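Local coordinates for acetone carboxylase alpha subunit (Xanthobacter autotrophicus Py2, PDB 5M45), which belongs to the hydantoinase B/oxoprolinase family and forms the alpha subunit of a six-chain assembly that holds a manganese ion, at residues A267-R272 against M369-A374; K59-L64 against V251-E255; Q503-S507 against G646-F652. One frame throughout, in Å; residues are numbered along the deposited sequence.

Contact 1 (A267-R272 against M369-A374); sequences AVEHGR and MINDGA
The imidazole of H270 presents one face to M369, whose CG sits 3.9 Å from the ring centroid and 18° off the ring normal, a CH-pi contact displaced toward the rim. ND1 is hydrogen-bonded to the Y57 hydroxyl outside the two segments, which probably limits the ring's rotation. M369 crosses H270 at about a right angle; bends at chi2 (-67°) and chi3 then carry its CE back along the helix, to 3.7 Å from A267 CB. The second flat group, the N371 amide, works in both directions. Its ND2 donates to A267 O at 3.0 Å, arriving from above the carbonyl plane, while the helical bond from G271 N reaches the same oxygen from the opposite face, so one buried carbonyl is gripped twice. L102 O is a further acceptor for ND2. The amide's OD1 turns back on its own chain and takes the N-H of G373 at 3.0 Å. The guanidinium of R272 takes no part in the contact and engages E269 side-on through NE and NH2, one nitrogen to each carboxylate oxygen.

Close approach rests on two glycines, G271 and G373, which let backbone meet backbone: the CA atoms of R272 and G373 are 4.1 Å apart, and G373 CA makes a CA-H...O contact of 3.2 Å with V268 O. A water bridges H270 O and M369 N, tying the start of 369-374 to the helix. The example is one of a side-chain-capped helix start docked on the flank of a long helix: N371, through its Asx turn, caps the weakly bonded 373-376 segment, whose A375 and Y376 line the pocket of the bound 3,6,9,12,15-pentaoxaheptadecan-1-ol.

Contact 2 (K59-L64 against V251-E255); sequences KLFSRL and VVAEE
R63 lays its guanidinium over V251, with CG2 of the valine beneath the centre of one face and 3.9 Å from CZ. The same group uses its edge for charge: NH1 forms a salt bridge of 2.7 Å with E254 OE1, which lies near the guanidinium plane although the carboxylate itself is turned 78° against it. A bend at chi3 (71°) swings the group across to the glutamate. Next to these charges, L60 CD2 presses on V251 CG1 at 3.5 Å, tighter than usual for two carbons, and L64 CD2 touches the other valine branch. One valine is thus shared by three residues of the facing helix. Helix 54-75 here runs roughly antiparallel to the last turn of helix 227-255, the segment axes 12.0 Å apart at 154°, a wide spacing bridged by long side chains. Helix 257-282 packs against the apolar layer, F263 meeting L60 and Y260 meeting L64. At the other end of the contact, K59 crosses E255 at about a right angle and its NZ forms a salt bridge with OE2; the modelled separation is so short that its exact value is doubtful.

Contact 3 (Q503-S507 against G646-F652); sequences QIKAS and GYVLERF
Segments 503-507 and 646-652 run side by side in the same direction, with A506 facing Y647 and S507 facing V648, and S507 N donates to Y647 O at 2.9 Å. The first continues from strand 497-504, outermost within this chain in an antiparallel sheet; the second is a connection that opens with the Schellman motif at G646, after helix 636-645, and closes with a type I turn from L649 to F652. Water fills the step before the direct bond, donating to both I504 O and G646 O. Around this backbone pairing the side chains pack from several directions. I504 sends both branches against Y647, CG2 reaching CD1 at 4.0 Å and CD1 reaching the hydroxyl, the isoleucine lying at a slant to the ring. A506 CB meets L649 CD2 at 3.9 Å. Other subunits also border the contact: an acidic side chain of one accepts from I504 N, and an apolar side chain of another packs on L649. The last link is made by S507, whose OG, beside its own backbone N (chi1 -72°), is 3.8 Å from F652 CD2 and accepts the L649 N-H at 3.0 Å in an almost straight bond, 176° at the hydrogen.

How the contacts relate
Contacts 1 and 2 are neighbours, their centres 18 Å apart, and they touch where M369 SD packs on F61 CE1 at 3.8 Å. They also share a chain path, since helix 227-255 of contact 2 is followed directly by helix 257-282, and that second helix carries 267-272 of contact 1 and also packs, through F263 and Y260, on the leucines of contact 2. Contact 1 is the one beside the ligand: the D372 side chain lies about 4 Å from the bound 3,6,9,12,15-pentaoxaheptadecan-1-ol. Contact 3 belongs to a remote part of the chain, its centre 43 Å from that of contact 1 and 52 Å from that of contact 2, with nearest atoms about 29 and 34 Å away. The three follow one another in series along the sequence.

Contact 1 (A267-R272 against M369-A374)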
ATOM      1  N   ALA A 267      33.720 -20.983   1.592  1.00 14.53           N
ATOM      2  CA  ALA A 267      32.950 -21.086   2.848  1.00 14.37           C
ATOM      3  C   ALA A 267      31.564 -21.750   2.618  1.00 14.21           C
ATOM      4  O   ALA A 267      31.083 -22.488   3.476  1.00 13.82           O
ATOM      5  CB  ALA A 267      32.805 -19.719   3.538  1.00 14.41           C
ATOM      6  N   VAL A 268      30.973 -21.538   1.438  1.00 14.02           N
ATOM      7  CA  VAL A 268      29.693 -22.119   1.094  1.00 14.07           C
ATOM      8  C   VAL A 268      29.839 -23.635   0.859  1.00 14.27           C
ATOM      9  O   VAL A 268      29.076 -24.463   1.435  1.00 14.11           O
ATOM     10  CB  VAL A 268      29.073 -21.416  -0.158  1.00 14.10           C
ATOM     11  CG1 VAL A 268      27.678 -21.974  -0.444  1.00 14.14           C
ATOM     12  CG2 VAL A 268      28.992 -19.904   0.001  1.00 14.07           C
ATOM     13  N   GLU A 269      30.810 -24.027   0.043  1.00 14.50           N
ATOM     14  CA  GLU A 269      31.044 -25.470  -0.200  1.00 14.82           C
ATOM     15  C   GLU A 269      31.431 -26.204   1.105  1.00 14.85           C
ATOM     16  O   GLU A 269      31.019 -27.340   1.325  1.00 14.51           O
ATOM     17  CB  GLU A 269      32.100 -25.693  -1.299  1.00 15.13           C
ATOM     18  CG  GLU A 269      32.612 -27.124  -1.493  1.00 15.54           C
ATOM     19  CD  GLU A 269      31.548 -28.160  -1.854  1.00 15.81           C
ATOM     20  OE1 GLU A 269      30.372 -27.797  -2.152  1.00 15.75           O
ATOM     21  OE2 GLU A 269      31.912 -29.386  -1.852  1.00 16.49           O
ATOM     22  N   HIS A 270      32.210 -25.540   1.958  1.00 14.96           N
ATOM     23  CA  HIS A 270      32.543 -26.086   3.298  1.00 15.14           C
ATOM     24  C   HIS A 270      31.249 -26.391   4.107  1.00 15.04           C
ATOM     25  O   HIS A 270      31.119 -27.446   4.750  1.00 14.84           O
ATOM     26  CB  HIS A 270      33.450 -25.077   4.006  1.00 15.34           C
ATOM     27  CG  HIS A 270      33.997 -25.527   5.330  1.00 15.63           C
ATOM     28  ND1 HIS A 270      34.777 -24.700   6.107  1.00 15.71           N
ATOM     29  CD2 HIS A 270      33.879 -26.683   6.019  1.00 15.83           C
ATOM     30  CE1 HIS A 270      35.132 -25.334   7.205  1.00 15.87           C
ATOM     31  NE2 HIS A 270      34.606 -26.536   7.181  1.00 15.78           N
ATOM     32  N   GLY A 271      30.310 -25.455   4.083  1.00 14.78           N
ATOM     33  CA  GLY A 271      28.947 -25.676   4.627  1.00 14.72           C
ATOM     34  C   GLY A 271      28.209 -26.894   4.110  1.00 14.83           C
ATOM     35  O   GLY A 271      27.624 -27.644   4.895  1.00 14.33           O
ATOM     36  N   ARG A 272      28.207 -27.080   2.787  1.00 14.90           N
ATOM     37  CA  ARG A 272      27.578 -28.273   2.169  1.00 15.13           C
ATOM     38  C   ARG A 272      28.248 -29.559   2.652  1.00 15.15           C
ATOM     39  O   ARG A 272      27.560 -30.505   3.053  1.00 14.94           O
ATOM     40  CB  ARG A 272      27.603 -28.217   0.636  1.00 15.54           C
ATOM     41  CG  ARG A 272      26.755 -29.298  -0.055  1.00 15.88           C
ATOM     42  CD  ARG A 272      27.041 -29.440  -1.536  1.00 16.33           C
ATOM     43  NE  ARG A 272      28.403 -29.908  -1.728  1.00 16.68           N
ATOM     44  CZ  ARG A 272      28.811 -31.174  -1.594  1.00 17.31           C
ATOM     45  NH1 ARG A 272      27.941 -32.161  -1.318  1.00 17.76           N
ATOM     46  NH2 ARG A 272      30.097 -31.477  -1.756  1.00 17.53           N
ATOM     47  N   MET A 369      29.639 -24.773   9.489  1.00 20.26           N
ATOM     48  CA  MET A 369      29.429 -23.444   8.890  1.00 20.02           C
ATOM     49  C   MET A 369      27.926 -23.200   8.749  1.00 18.59           C
ATOM     50  O   MET A 369      27.196 -24.033   8.169  1.00 18.31           O
ATOM     51  CB  MET A 369      30.096 -23.330   7.518  1.00 21.51           C
ATOM     52  CG  MET A 369      31.624 -23.436   7.497  1.00 22.94           C
ATOM     53  SD  MET A 369      32.386 -22.018   8.328  1.00 25.27           S
ATOM     54  CE  MET A 369      32.337 -20.812   7.020  1.00 24.95           C
ATOM     55  N   ILE A 370      27.462 -22.060   9.270  1.00 17.31           N
ATOM     56  CA  ILE A 370      26.044 -21.674   9.212  1.00 16.53           C
ATOM     57  C   ILE A 370      25.910 -20.638   8.060  1.00 16.22           C
ATOM     58  O   ILE A 370      26.175 -19.435   8.237  1.00 15.90           O
ATOM     59  CB  ILE A 370      25.592 -21.084  10.557  1.00 16.39           C
ATOM     60  CG1 ILE A 370      25.893 -22.048  11.720  1.00 16.52           C
ATOM     61  CG2 ILE A 370      24.131 -20.658  10.523  1.00 16.19           C
ATOM     62  CD1 ILE A 370      25.176 -23.353  11.656  1.00 16.36           C
ATOM     63  N   ASN A 371      25.530 -21.152   6.887  1.00 15.74           N
ATOM     64  CA  ASN A 371      25.406 -20.387   5.664  1.00 15.46           C
ATOM     65  C   ASN A 371      24.584 -21.192   4.629  1.00 15.71           C
ATOM     66  O   ASN A 371      24.005 -22.222   4.992  1.00 15.55           O
ATOM     67  CB  ASN A 371      26.791 -19.938   5.156  1.00 15.47           C
ATOM     68  CG  ASN A 371      27.716 -21.097   4.777  1.00 15.55           C
ATOM     69  OD1 ASN A 371      27.269 -22.186   4.418  1.00 15.77           O
ATOM     70  ND2 ASN A 371      29.026 -20.851   4.827  1.00 15.50           N
ATOM     71  N   ASP A 372      24.542 -20.748   3.367  1.00 16.08           N
ATOM     72  CA  ASP A 372      23.711 -21.393   2.342  1.00 16.50           C
ATOM     73  C   ASP A 372      24.189 -22.769   1.857  1.00 16.08           C
ATOM     74  O   ASP A 372      23.449 -23.445   1.130  1.00 15.71           O
ATOM     75  CB  ASP A 372      23.512 -20.442   1.130  1.00 17.33           C
ATOM     76  CG  ASP A 372      22.565 -19.301   1.437  1.00 18.25           C
ATOM     77  OD1 ASP A 372      21.725 -19.428   2.393  1.00 19.85           O
ATOM     78  OD2 ASP A 372      22.624 -18.221   0.775  1.00 19.58           O
ATOM     79  N   GLY A 373      25.391 -23.200   2.262  1.00 15.93           N
ATOM     80  CA  GLY A 373      25.915 -24.507   1.858  1.00 15.98           C
ATOM     81  C   GLY A 373      24.943 -25.673   2.090  1.00 15.85           C
ATOM     82  O   GLY A 373      24.718 -26.508   1.169  1.00 15.16           O
ATOM     83  N   ALA A 374      24.340 -25.696   3.286  1.00 15.64           N
ATOM     84  CA  ALA A 374      23.382 -26.742   3.635  1.00 16.00           C
ATOM     85  C   ALA A 374      22.103 -26.743   2.763  1.00 16.10           C
ATOM     86  O   ALA A 374      21.517 -27.807   2.523  1.00 16.07           O
ATOM     87  CB  ALA A 374      23.033 -26.673   5.125  1.00 16.02           C
TER
HETATM   88  O   HOH W   1      30.697 -26.808   7.623  1.00 13.90           O
HETATM   89  O   HOH W   2      26.460 -26.534   7.399  1.00 21.75           O

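Contact 2 (K59-L64 against V251-E255)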
ATOM      1  N   LYS A  59      41.531 -17.235  10.268  1.00 18.57           N
ATOM      2  CA  LYS A  59      41.569 -15.841  10.640  1.00 19.37           C
ATOM      3  C   LYS A  59      40.425 -15.030   9.990  1.00 18.40           C
ATOM      4  O   LYS A  59      39.803 -14.182  10.645  1.00 18.10           O
ATOM      5  CB  LYS A  59      42.932 -15.213  10.313  1.00 21.20           C
ATOM      6  CG  LYS A  59      42.997 -13.739  10.711  1.00 22.96           C
ATOM      7  CD  LYS A  59      44.410 -13.204  10.938  1.00 25.31           C
ATOM      8  CE  LYS A  59      45.281 -13.190   9.711  1.00 27.31           C
ATOM      9  NZ  LYS A  59      46.116 -11.893   9.745  1.00 29.42           N
ATOM     10  N   LEU A  60      40.177 -15.277   8.700  1.00 18.29           N
ATOM     11  CA  LEU A  60      39.064 -14.630   8.018  1.00 17.65           C
ATOM     12  C   LEU A  60      37.734 -15.055   8.656  1.00 17.00           C
ATOM     13  O   LEU A  60      36.840 -14.214   8.868  1.00 16.55           O
ATOM     14  CB  LEU A  60      39.061 -14.954   6.531  1.00 18.06           C
ATOM     15  CG  LEU A  60      40.237 -14.450   5.705  1.00 18.52           C
ATOM     16  CD1 LEU A  60      40.228 -15.107   4.343  1.00 18.57           C
ATOM     17  CD2 LEU A  60      40.127 -12.966   5.510  1.00 18.95           C
ATOM     18  N   PHE A  61      37.593 -16.351   8.938  1.00 16.53           N
ATOM     19  CA  PHE A  61      36.369 -16.868   9.614  1.00 16.28           C
ATOM     20  C   PHE A  61      36.101 -16.134  10.941  1.00 16.23           C
ATOM     21  O   PHE A  61      35.012 -15.638  11.189  1.00 15.62           O
ATOM     22  CB  PHE A  61      36.474 -18.388   9.838  1.00 16.27           C
ATOM     23  CG  PHE A  61      35.450 -18.950  10.795  1.00 16.05           C
ATOM     24  CD1 PHE A  61      34.155 -19.210  10.383  1.00 15.94           C
ATOM     25  CD2 PHE A  61      35.803 -19.247  12.116  1.00 16.18           C
ATOM     26  CE1 PHE A  61      33.212 -19.719  11.278  1.00 15.75           C
ATOM     27  CE2 PHE A  61      34.885 -19.748  13.002  1.00 15.90           C
ATOM     28  CZ  PHE A  61      33.582 -19.984  12.595  1.00 15.79           C
ATOM     29  N   SER A  62      37.134 -16.069  11.772  1.00 17.03           N
ATOM     30  CA  SER A  62      37.058 -15.494  13.107  1.00 17.59           C
ATOM     31  C   SER A  62      36.697 -14.011  13.054  1.00 17.85           C
ATOM     32  O   SER A  62      35.746 -13.582  13.706  1.00 17.35           O
ATOM     33  CB  SER A  62      38.382 -15.734  13.847  1.00 18.26           C
ATOM     34  OG  SER A  62      38.462 -15.017  15.083  1.00 18.60           O
ATOM     35  N   ARG A  63      37.417 -13.239  12.232  1.00 18.57           N
ATOM     36  CA  ARG A  63      37.149 -11.803  12.146  1.00 18.72           C
ATOM     37  C   ARG A  63      35.769 -11.448  11.588  1.00 17.52           C
ATOM     38  O   ARG A  63      35.100 -10.558  12.105  1.00 16.76           O
ATOM     39  CB  ARG A  63      38.259 -11.088  11.343  1.00 20.71           C
ATOM     40  CG  ARG A  63      39.534 -10.934  12.133  1.00 22.75           C
ATOM     41  CD  ARG A  63      40.483  -9.940  11.484  1.00 25.15           C
ATOM     42  NE  ARG A  63      40.040  -8.537  11.578  1.00 26.74           N
ATOM     43  CZ  ARG A  63      40.629  -7.523  10.932  1.00 29.16           C
ATOM     44  NH1 ARG A  63      41.679  -7.701  10.131  1.00 30.98           N
ATOM     45  NH2 ARG A  63      40.173  -6.297  11.092  1.00 30.15           N
ATOM     46  N   LEU A  64      35.355 -12.149  10.539  1.00 16.71           N
ATOM     47  CA  LEU A  64      34.090 -11.860   9.862  1.00 16.01           C
ATOM     48  C   LEU A  64      32.875 -12.375  10.656  1.00 15.40           C
ATOM     49  O   LEU A  64      31.859 -11.687  10.713  1.00 15.12           O
ATOM     50  CB  LEU A  64      34.086 -12.452   8.446  1.00 15.95           C
ATOM     51  CG  LEU A  64      35.129 -11.823   7.503  1.00 16.14           C
ATOM     52  CD1 LEU A  64      35.246 -12.669   6.209  1.00 16.24           C
ATOM     53  CD2 LEU A  64      34.825 -10.363   7.186  1.00 16.33           C
ATOM     54  N   VAL A 251      39.420  -5.871   6.311  1.00 20.35           N
ATOM     55  CA  VAL A 251      39.916  -7.243   6.137  1.00 20.06           C
ATOM     56  C   VAL A 251      40.580  -7.410   4.782  1.00 19.62           C
ATOM     57  O   VAL A 251      41.668  -7.978   4.698  1.00 19.71           O
ATOM     58  CB  VAL A 251      38.783  -8.289   6.371  1.00 19.72           C
ATOM     59  CG1 VAL A 251      39.178  -9.668   5.906  1.00 20.09           C
ATOM     60  CG2 VAL A 251      38.421  -8.329   7.854  1.00 19.56           C
ATOM     61  N   VAL A 252      39.957  -6.902   3.725  1.00 19.14           N
ATOM     62  CA  VAL A 252      40.556  -6.958   2.391  1.00 19.72           C
ATOM     63  C   VAL A 252      41.879  -6.158   2.332  1.00 20.67           C
ATOM     64  O   VAL A 252      42.874  -6.630   1.774  1.00 20.28           O
ATOM     65  CB  VAL A 252      39.571  -6.486   1.302  1.00 19.46           C
ATOM     66  CG1 VAL A 252      40.280  -6.318  -0.054  1.00 19.61           C
ATOM     67  CG2 VAL A 252      38.407  -7.474   1.189  1.00 19.19           C
ATOM     68  N   ALA A 253      41.885  -4.953   2.897  1.00 21.59           N
ATOM     69  CA  ALA A 253      43.108  -4.119   2.956  1.00 22.98           C
ATOM     70  C   ALA A 253      44.228  -4.862   3.661  1.00 24.27           C
ATOM     71  O   ALA A 253      45.337  -4.862   3.186  1.00 24.77           O
ATOM     72  CB  ALA A 253      42.834  -2.803   3.651  1.00 23.06           C
ATOM     73  N   GLU A 254      43.933  -5.497   4.788  1.00 25.79           N
ATOM     74  CA  GLU A 254      44.942  -6.217   5.560  1.00 27.53           C
ATOM     75  C   GLU A 254      45.404  -7.576   4.960  1.00 26.04           C
ATOM     76  O   GLU A 254      46.587  -7.851   4.974  1.00 26.07           O
ATOM     77  CB  GLU A 254      44.505  -6.407   7.015  1.00 30.51           C
ATOM     78  CG  GLU A 254      45.582  -7.170   7.821  1.00 35.10           C
ATOM     79  CD  GLU A 254      45.399  -7.160   9.339  1.00 40.09           C
ATOM     80  OE1 GLU A 254      44.235  -7.037   9.776  1.00 45.42           O
ATOM     81  OE2 GLU A 254      46.432  -7.305  10.084  1.00 42.77           O
ATOM     82  N   GLU A 255      44.490  -8.423   4.486  1.00 24.67           N
ATOM     83  CA  GLU A 255      44.841  -9.791   4.005  1.00 24.15           C
ATOM     84  C   GLU A 255      44.901  -9.967   2.500  1.00 22.79           C
ATOM     85  O   GLU A 255      45.373 -11.011   2.019  1.00 22.26           O
ATOM     86  CB  GLU A 255      43.868 -10.836   4.557  1.00 25.07           C
ATOM     87  CG  GLU A 255      43.654 -10.826   6.055  1.00 26.16           C
ATOM     88  CD  GLU A 255      44.958 -11.007   6.851  1.00 27.92           C
ATOM     89  OE1 GLU A 255      45.945 -11.590   6.330  1.00 29.37           O
ATOM     90  OE2 GLU A 255      45.018 -10.594   8.009  1.00 28.50           O
TER

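Contact 3 (Q503-S507 against G646-F652)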
ATOM      1  N   GLN A 503       2.192 -16.268  34.776  1.00 14.01           N
ATOM      2  CA  GLN A 503       2.166 -17.587  35.449  1.00 14.20           C
ATOM      3  C   GLN A 503       2.537 -18.698  34.455  1.00 14.17           C
ATOM      4  O   GLN A 503       2.142 -18.654  33.286  1.00 13.55           O
ATOM      5  CB  GLN A 503       0.750 -17.835  35.995  1.00 14.60           C
ATOM      6  CG  GLN A 503       0.566 -19.037  36.894  1.00 15.09           C
ATOM      7  CD  GLN A 503      -0.850 -19.205  37.452  1.00 15.56           C
ATOM      8  OE1 GLN A 503      -1.280 -18.417  38.268  1.00 16.17           O
ATOM      9  NE2 GLN A 503      -1.574 -20.231  37.012  1.00 15.80           N
ATOM     10  N   ILE A 504       3.233 -19.726  34.944  1.00 14.21           N
ATOM     11  CA  ILE A 504       3.472 -20.941  34.170  1.00 14.14           C
ATOM     12  C   ILE A 504       2.107 -21.615  33.861  1.00 14.32           C
ATOM     13  O   ILE A 504       1.206 -21.635  34.715  1.00 14.29           O
ATOM     14  CB  ILE A 504       4.392 -21.914  34.952  1.00 14.35           C
ATOM     15  CG1 ILE A 504       5.792 -21.316  35.112  1.00 14.39           C
ATOM     16  CG2 ILE A 504       4.445 -23.280  34.260  1.00 14.39           C
ATOM     17  CD1 ILE A 504       6.693 -22.104  36.042  1.00 14.63           C
ATOM     18  N   LYS A 505       1.937 -22.123  32.629  1.00 14.43           N
ATOM     19  CA  LYS A 505       0.598 -22.603  32.140  1.00 14.46           C
ATOM     20  C   LYS A 505       0.417 -24.101  32.446  1.00 14.33           C
ATOM     21  O   LYS A 505       0.945 -24.952  31.729  1.00 14.79           O
ATOM     22  CB  LYS A 505       0.410 -22.317  30.628  1.00 14.39           C
ATOM     23  CG  LYS A 505      -0.997 -22.621  30.090  1.00 14.54           C
ATOM     24  CD  LYS A 505      -2.052 -21.687  30.667  1.00 14.73           C
ATOM     25  CE  LYS A 505      -3.414 -21.946  30.079  1.00 14.76           C
ATOM     26  NZ  LYS A 505      -4.465 -21.533  31.044  1.00 15.01           N
ATOM     27  N   ALA A 506      -0.316 -24.400  33.513  1.00 14.18           N
ATOM     28  CA  ALA A 506      -0.511 -25.777  33.964  1.00 14.19           C
ATOM     29  C   ALA A 506      -1.202 -26.641  32.909  1.00 13.85           C
ATOM     30  O   ALA A 506      -2.139 -26.213  32.251  1.00 13.81           O
ATOM     31  CB  ALA A 506      -1.304 -25.794  35.266  1.00 14.36           C
ATOM     32  N   SER A 507      -0.674 -27.849  32.743  1.00 13.67           N
ATOM     33  CA  SER A 507      -1.204 -28.891  31.841  1.00 13.31           C
ATOM     34  C   SER A 507      -1.146 -28.519  30.367  1.00 12.94           C
ATOM     35  O   SER A 507      -1.855 -29.142  29.545  1.00 12.98           O
ATOM     36  CB  SER A 507      -2.588 -29.415  32.307  1.00 13.41           C
ATOM     37  OG  SER A 507      -2.483 -30.220  33.489  1.00 13.64           O
ATOM     38  N   GLY A 646       3.357 -26.509  39.680  1.00 16.79           N
ATOM     39  CA  GLY A 646       2.382 -25.849  38.786  1.00 16.47           C
ATOM     40  C   GLY A 646       2.454 -26.219  37.295  1.00 15.89           C
ATOM     41  O   GLY A 646       1.877 -25.527  36.455  1.00 15.79           O
ATOM     42  N   TYR A 647       3.148 -27.310  36.977  1.00 15.40           N
ATOM     43  CA  TYR A 647       3.277 -27.802  35.601  1.00 14.96           C
ATOM     44  C   TYR A 647       2.133 -28.703  35.116  1.00 15.04           C
ATOM     45  O   TYR A 647       1.870 -28.780  33.901  1.00 14.47           O
ATOM     46  CB  TYR A 647       4.638 -28.507  35.380  1.00 14.67           C
ATOM     47  CG  TYR A 647       5.853 -27.608  35.616  1.00 14.44           C
ATOM     48  CD1 TYR A 647       6.372 -26.822  34.596  1.00 14.26           C
ATOM     49  CD2 TYR A 647       6.496 -27.565  36.857  1.00 14.59           C
ATOM     50  CE1 TYR A 647       7.477 -25.994  34.798  1.00 14.25           C
ATOM     51  CE2 TYR A 647       7.598 -26.747  37.085  1.00 14.72           C
ATOM     52  CZ  TYR A 647       8.098 -25.976  36.055  1.00 14.58           C
ATOM     53  OH  TYR A 647       9.185 -25.145  36.245  1.00 14.97           O
ATOM     54  N   VAL A 648       1.492 -29.407  36.046  1.00 15.29           N
ATOM     55  CA  VAL A 648       0.429 -30.359  35.772  1.00 15.79           C
ATOM     56  C   VAL A 648      -0.655 -30.229  36.839  1.00 16.13           C
ATOM     57  O   VAL A 648      -0.341 -30.218  38.031  1.00 16.06           O
ATOM     58  CB  VAL A 648       0.977 -31.814  35.822  1.00 15.99           C
ATOM     59  CG1 VAL A 648      -0.165 -32.851  35.749  1.00 16.35           C
ATOM     60  CG2 VAL A 648       1.993 -32.056  34.716  1.00 15.89           C
ATOM     61  N   LEU A 649      -1.915 -30.189  36.420  1.00 16.60           N
ATOM     62  CA  LEU A 649      -3.056 -30.185  37.345  1.00 17.34           C
ATOM     63  C   LEU A 649      -3.238 -31.551  38.024  1.00 18.65           C
ATOM     64  O   LEU A 649      -3.179 -32.605  37.353  1.00 18.50           O
ATOM     65  CB  LEU A 649      -4.354 -29.779  36.618  1.00 17.00           C
ATOM     66  CG  LEU A 649      -4.438 -28.387  36.010  1.00 16.59           C
ATOM     67  CD1 LEU A 649      -5.691 -28.225  35.135  1.00 16.47           C
ATOM     68  CD2 LEU A 649      -4.427 -27.330  37.094  1.00 16.64           C
ATOM     69  N   GLU A 650      -3.492 -31.517  39.330  1.00 20.15           N
ATOM     70  CA  GLU A 650      -3.582 -32.727  40.158  1.00 22.03           C
ATOM     71  C   GLU A 650      -4.493 -33.823  39.567  1.00 22.32           C
ATOM     72  O   GLU A 650      -4.151 -35.010  39.604  1.00 21.64           O
ATOM     73  CB  GLU A 650      -4.050 -32.359  41.578  1.00 23.61           C
ATOM     74  CG  GLU A 650      -3.981 -33.516  42.601  1.00 25.57           C
ATOM     75  CD  GLU A 650      -5.190 -34.432  42.599  1.00 27.15           C
ATOM     76  OE1 GLU A 650      -6.261 -34.007  42.131  1.00 29.73           O
ATOM     77  OE2 GLU A 650      -5.091 -35.601  43.065  1.00 29.31           O
ATOM     78  N   ARG A 651      -5.637 -33.418  39.005  1.00 22.42           N
ATOM     79  CA  ARG A 651      -6.627 -34.363  38.503  1.00 23.23           C
ATOM     80  C   ARG A 651      -6.189 -35.199  37.317  1.00 23.95           C
ATOM     81  O   ARG A 651      -6.774 -36.238  37.069  1.00 25.25           O
ATOM     82  CB  ARG A 651      -7.960 -33.652  38.229  1.00 24.09           C
ATOM     83  CG  ARG A 651      -7.940 -32.658  37.055  1.00 23.80           C
ATOM     84  CD  ARG A 651      -8.936 -31.504  37.353  1.00 23.66           C
ATOM     85  NE  ARG A 651      -9.154 -30.503  36.272  1.00 22.71           N
ATOM     86  CZ  ARG A 651      -9.681 -30.801  35.089  1.00 22.63           C
ATOM     87  NH1 ARG A 651      -9.911 -29.888  34.146  1.00 22.10           N
ATOM     88  NH2 ARG A 651      -9.975 -32.066  34.789  1.00 22.76           N
ATOM     89  N   PHE A 652      -5.121 -34.832  36.611  1.00 22.79           N
ATOM     90  CA  PHE A 652      -4.624 -35.675  35.537  1.00 21.86           C
ATOM     91  C   PHE A 652      -3.574 -36.699  35.969  1.00 21.10           C
ATOM     92  O   PHE A 652      -3.198 -37.574  35.175  1.00 22.21           O
ATOM     93  CB  PHE A 652      -4.104 -34.778  34.390  1.00 21.51           C
ATOM     94  CG  PHE A 652      -5.190 -33.991  33.750  1.00 21.77           C
ATOM     95  CD1 PHE A 652      -6.115 -34.625  32.909  1.00 22.15           C
ATOM     96  CD2 PHE A 652      -5.350 -32.646  34.032  1.00 22.18           C
ATOM     97  CE1 PHE A 652      -7.166 -33.923  32.322  1.00 22.09           C
ATOM     98  CE2 PHE A 652      -6.412 -31.932  33.463  1.00 22.32           C
ATOM     99  CZ  PHE A 652      -7.303 -32.566  32.582  1.00 22.29           C
TER
HETATM  100  O   HOH W   3       1.088 -22.996  37.098  1.00 15.82           O